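Local coordinates for protein LAIR1 ecotodomain from MGD21 antibody (PDB 7JZK) that binds the V2 domain of a Plasmodium RIFIN, as the immunoglobulin-type LAIR1 insertion of a malaria antibody, at residues Thr1-Gly13 against Ser20-Val32. Sequence-based numbering, arbitrary orientation.
Sequences TDLPRPSISAEPG and SHVTFVCRGPVGV
From its place opposite S7, R27 reaches along strand 7-11 to S9. CB lies 4.0 Å from S7 OG; CG stands anti to the carbonyl carbon (chi1 -79°), and the bend at chi3 carries the guanidinium over V25, whose CG1 sits 3.8 Å above the plane near its centre. NE has a long, weak ion pair with E60 OE2 of the next strand, 58-65. At the tip, NH2 donates to S9 OG at 3.1 Å, the partner 21° out of the guanidinium plane, while NH1 reaches the same oxygen only weakly; S7 OG lies in the plane at its edge, near NH2. S9 OG can also give a weak bond to V25 O.

E11 extends over V25, with OE1 3.3 Å from V25 CG2. Its carboxylate is salt-bridged to R62 through OE2; E11 OE1 and R27 NH1 carry opposite charges but do not come within salt-bridge range.

Underneath, six backbone N-H...O bonds, N to O 2.8 to 2.9 Å, join S7 to R27, S9 to V25 and E11 to T23, two per pair. The intervening I8-C26 and A10-F24 are non-hydrogen-bonded pairs, so the ladder is antiparallel, its strand directions 157° apart.

Their side chains take the other face. I8 lies beside F24 and points the same way, CD1 packing 3.6 Å from F24 CB and 4.0 Å from C26 SG. A10 CB meets V22 CG2 and the F24 ring. C26 is disulfide-bonded to C78 of strand 74-82, and I8 and A10 also touch L93, so this face looks into the core between the two sheets. An edge strand paired with the strand bearing the first intersheet cysteine is the A-B pairing of an immunoglobulin beta-sandwich.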
loop_
_atom_site.group_PDB
_atom_site.type_symbol
_atom_site.label_atom_id
_atom_site.label_comp_id
_atom_site.label_asym_id
_atom_site.label_seq_id
_atom_site.Cartn_x
_atom_site.Cartn_y
_atom_site.Cartn_z
ATOM N N THR A 1 -21.787 -7.702 9.497
ATOM C CA THR A 1 -23.044 -7.216 10.057
ATOM C C THR A 1 -22.997 -7.242 11.581
ATOM O O THR A 1 -23.356 -6.273 12.253
ATOM C CB THR A 1 -24.271 -8.036 9.549
ATOM O OG1 THR A 1 -24.259 -9.356 10.116
ATOM C CG2 THR A 1 -24.286 -8.118 8.015
ATOM N N ASP A 2 -22.497 -8.348 12.126
ATOM C CA ASP A 2 -22.435 -8.489 13.568
ATOM C C ASP A 2 -21.266 -7.720 14.160
ATOM O O ASP A 2 -21.184 -7.596 15.386
ATOM C CB ASP A 2 -22.300 -9.965 13.928
ATOM C CG ASP A 2 -21.220 -10.650 13.118
ATOM O OD1 ASP A 2 -21.409 -10.805 11.894
ATOM O OD2 ASP A 2 -20.169 -10.998 13.694
ATOM N N LEU A 3 -20.392 -7.164 13.327
ATOM C CA LEU A 3 -19.218 -6.480 13.855
ATOM C C LEU A 3 -19.592 -5.053 14.236
ATOM O O LEU A 3 -20.128 -4.316 13.402
ATOM C CB LEU A 3 -18.104 -6.452 12.809
ATOM C CG LEU A 3 -17.493 -7.782 12.383
ATOM C CD1 LEU A 3 -16.411 -7.581 11.283
ATOM C CD2 LEU A 3 -16.937 -8.475 13.625
ATOM N N PRO A 4 -19.324 -4.625 15.464
ATOM C CA PRO A 4 -19.655 -3.252 15.856
ATOM C C PRO A 4 -18.736 -2.242 15.187
ATOM O O PRO A 4 -17.615 -2.553 14.782
ATOM C CB PRO A 4 -19.484 -3.254 17.384
ATOM C CG PRO A 4 -18.594 -4.398 17.676
ATOM C CD PRO A 4 -18.806 -5.426 16.589
ATOM N N ARG A 5 -19.220 -1.011 15.078
ATOM C CA ARG A 5 -18.451 0.004 14.382
ATOM C C ARG A 5 -17.241 0.382 15.226
ATOM O O ARG A 5 -17.372 0.543 16.443
ATOM C CB ARG A 5 -19.309 1.238 14.075
ATOM C CG ARG A 5 -18.737 2.107 12.928
ATOM C CD ARG A 5 -19.787 2.510 11.923
ATOM N NE ARG A 5 -20.542 3.654 12.403
ATOM C CZ ARG A 5 -20.304 4.908 12.026
ATOM N NH1 ARG A 5 -19.335 5.161 11.142
ATOM N NH2 ARG A 5 -21.039 5.901 12.521
ATOM N N PRO A 6 -16.048 0.463 14.649
ATOM C CA PRO A 6 -14.894 0.930 15.415
ATOM C C PRO A 6 -14.988 2.437 15.574
ATOM O O PRO A 6 -15.729 3.108 14.857
ATOM C CB PRO A 6 -13.697 0.532 14.551
ATOM C CG PRO A 6 -14.223 0.427 13.162
ATOM C CD PRO A 6 -15.707 0.166 13.242
ATOM N N SER A 7 -14.196 2.967 16.506
ATOM C CA SER A 7 -14.146 4.405 16.722
ATOM C C SER A 7 -12.694 4.866 16.631
ATOM O O SER A 7 -11.761 4.094 16.869
ATOM C CB SER A 7 -14.728 4.819 18.089
ATOM O OG SER A 7 -13.770 4.684 19.135
ATOM N N ILE A 8 -12.516 6.129 16.272
ATOM C CA ILE A 8 -11.202 6.732 16.097
ATOM C C ILE A 8 -11.141 7.946 17.001
ATOM O O ILE A 8 -12.106 8.715 17.071
ATOM C CB ILE A 8 -10.958 7.121 14.615
ATOM C CG1 ILE A 8 -9.722 8.000 14.423
ATOM C CG2 ILE A 8 -12.156 7.802 13.986
ATOM C CD1 ILE A 8 -8.418 7.310 14.564
ATOM N N SER A 9 -10.009 8.117 17.688
ATOM C CA SER A 9 -9.763 9.306 18.497
ATOM C C SER A 9 -8.319 9.736 18.279
ATOM O O SER A 9 -7.497 8.956 17.807
ATOM C CB SER A 9 -10.043 9.068 19.995
ATOM O OG SER A 9 -9.721 7.737 20.389
ATOM N N ALA A 10 -8.014 10.990 18.624
ATOM C CA ALA A 10 -6.669 11.534 18.497
ATOM C C ALA A 10 -6.217 12.132 19.818
ATOM O O ALA A 10 -6.975 12.855 20.471
ATOM C CB ALA A 10 -6.596 12.614 17.412
ATOM N N GLU A 11 -4.969 11.843 20.187
ATOM C CA GLU A 11 -4.371 12.320 21.424
ATOM C C GLU A 11 -3.057 13.020 21.100
ATOM O O GLU A 11 -2.194 12.435 20.417
ATOM C CB GLU A 11 -4.125 11.145 22.377
ATOM C CG GLU A 11 -5.294 10.159 22.444
ATOM C CD GLU A 11 -4.972 8.921 23.252
ATOM O OE1 GLU A 11 -5.901 8.123 23.522
ATOM O OE2 GLU A 11 -3.791 8.738 23.615
ATOM N N PRO A 12 -2.825 14.232 21.616
ATOM C CA PRO A 12 -3.669 14.936 22.588
ATOM C C PRO A 12 -4.889 15.637 21.998
ATOM O O PRO A 12 -5.572 16.300 22.764
ATOM C CB PRO A 12 -2.717 15.977 23.179
ATOM C CG PRO A 12 -1.760 16.293 22.025
ATOM C CD PRO A 12 -1.612 15.002 21.260
ATOM N N GLY A 13 -5.129 15.569 20.694
ATOM C CA GLY A 13 -6.276 16.269 20.149
ATOM C C GLY A 13 -6.245 16.334 18.635
ATOM O O GLY A 13 -5.386 15.751 17.978
ATOM N N SER A 20 4.837 18.893 16.211
ATOM C CA SER A 20 4.493 18.123 17.399
ATOM C C SER A 20 3.932 16.759 17.004
ATOM O O SER A 20 3.716 16.465 15.826
ATOM C CB SER A 20 3.500 18.894 18.271
ATOM O OG SER A 20 3.457 18.377 19.595
ATOM N N HIS A 21 3.710 15.919 18.014
ATOM C CA HIS A 21 3.268 14.538 17.862
ATOM C C HIS A 21 1.748 14.454 17.899
ATOM O O HIS A 21 1.067 15.378 18.347
ATOM C CB HIS A 21 3.894 13.664 18.957
ATOM C CG HIS A 21 3.437 14.012 20.341
ATOM N ND1 HIS A 21 4.044 14.996 21.096
ATOM C CD2 HIS A 21 2.452 13.497 21.118
ATOM C CE1 HIS A 21 3.442 15.081 22.270
ATOM N NE2 HIS A 21 2.472 14.184 22.308
ATOM N N VAL A 22 1.217 13.342 17.381
ATOM C CA VAL A 22 -0.203 13.011 17.488
ATOM C C VAL A 22 -0.336 11.499 17.422
ATOM O O VAL A 22 0.491 10.822 16.814
ATOM C CB VAL A 22 -1.044 13.699 16.385
ATOM C CG1 VAL A 22 -0.789 13.067 15.031
ATOM C CG2 VAL A 22 -2.532 13.613 16.706
ATOM N N THR A 23 -1.347 10.954 18.102
ATOM C CA THR A 23 -1.608 9.519 18.049
ATOM C C THR A 23 -3.084 9.249 17.776
ATOM O O THR A 23 -3.957 9.718 18.516
ATOM C CB THR A 23 -1.193 8.822 19.348
ATOM O OG1 THR A 23 0.098 9.295 19.753
ATOM C CG2 THR A 23 -1.128 7.313 19.125
ATOM N N PHE A 24 -3.354 8.463 16.735
ATOM C CA PHE A 24 -4.701 8.007 16.430
ATOM C C PHE A 24 -4.911 6.678 17.125
ATOM O O PHE A 24 -4.128 5.743 16.931
ATOM C CB PHE A 24 -4.894 7.848 14.919
ATOM C CG PHE A 24 -4.750 9.126 14.161
ATOM C CD1 PHE A 24 -3.554 9.456 13.564
ATOM C CD2 PHE A 24 -5.796 10.020 14.095
ATOM C CE1 PHE A 24 -3.404 10.643 12.892
ATOM C CE2 PHE A 24 -5.663 11.204 13.414
ATOM C CZ PHE A 24 -4.457 11.522 12.817
ATOM N N VAL A 25 -5.982 6.595 17.907
ATOM C CA VAL A 25 -6.357 5.410 18.673
ATOM C C VAL A 25 -7.623 4.840 18.056
ATOM O O VAL A 25 -8.658 5.522 17.985
ATOM C CB VAL A 25 -6.570 5.730 20.163
ATOM C CG1 VAL A 25 -6.799 4.446 20.955
ATOM C CG2 VAL A 25 -5.384 6.520 20.723
ATOM N N CYS A 26 -7.514 3.613 17.567
ATOM C CA CYS A 26 -8.612 2.883 16.961
ATOM C C CYS A 26 -9.114 1.844 17.951
ATOM O O CYS A 26 -8.323 1.049 18.473
ATOM C CB CYS A 26 -8.148 2.206 15.676
ATOM S SG CYS A 26 -7.718 3.340 14.379
ATOM N N ARG A 27 -10.411 1.864 18.228
ATOM C CA ARG A 27 -11.001 0.948 19.194
ATOM C C ARG A 27 -12.093 0.122 18.548
ATOM O O ARG A 27 -12.921 0.645 17.793
ATOM C CB ARG A 27 -11.535 1.679 20.412
ATOM C CG ARG A 27 -10.421 2.037 21.372
ATOM C CD ARG A 27 -10.960 2.550 22.677
ATOM N NE ARG A 27 -10.229 3.719 23.173
ATOM C CZ ARG A 27 -10.271 4.940 22.647
ATOM N NH1 ARG A 27 -9.562 5.918 23.201
ATOM N NH2 ARG A 27 -11.000 5.194 21.563
ATOM N N GLY A 28 -12.054 -1.174 18.850
ATOM C CA GLY A 28 -13.051 -2.120 18.419
ATOM C C GLY A 28 -13.314 -3.189 19.475
ATOM O O GLY A 28 -13.018 -3.024 20.674
ATOM N N PRO A 29 -13.919 -4.291 19.042
ATOM C CA PRO A 29 -14.239 -5.392 19.956
ATOM C C PRO A 29 -12.991 -6.220 20.243
ATOM O O PRO A 29 -11.916 -5.974 19.693
ATOM C CB PRO A 29 -15.277 -6.200 19.169
ATOM C CG PRO A 29 -14.848 -5.995 17.723
ATOM C CD PRO A 29 -14.345 -4.573 17.662
ATOM N N VAL A 30 -13.133 -7.189 21.158
ATOM C CA VAL A 30 -12.035 -8.096 21.485
ATOM C C VAL A 30 -11.798 -9.041 20.328
ATOM O O VAL A 30 -12.740 -9.470 19.652
ATOM C CB VAL A 30 -12.328 -8.855 22.793
ATOM C CG1 VAL A 30 -11.540 -10.176 22.866
ATOM C CG2 VAL A 30 -11.999 -7.980 24.000
ATOM N N GLY A 31 -10.532 -9.361 20.083
ATOM C CA GLY A 31 -10.202 -10.293 19.036
ATOM C C GLY A 31 -9.945 -9.678 17.685
ATOM O O GLY A 31 -9.953 -10.404 16.683
ATOM N N VAL A 32 -9.724 -8.362 17.613
ATOM C CA VAL A 32 -9.379 -7.766 16.331
ATOM C C VAL A 32 -8.080 -8.390 15.850
ATOM O O VAL A 32 -7.083 -8.426 16.581
ATOM C CB VAL A 32 -9.233 -6.241 16.453
ATOM C CG1 VAL A 32 -8.659 -5.675 15.163
ATOM C CG2 VAL A 32 -10.556 -5.586 16.777
#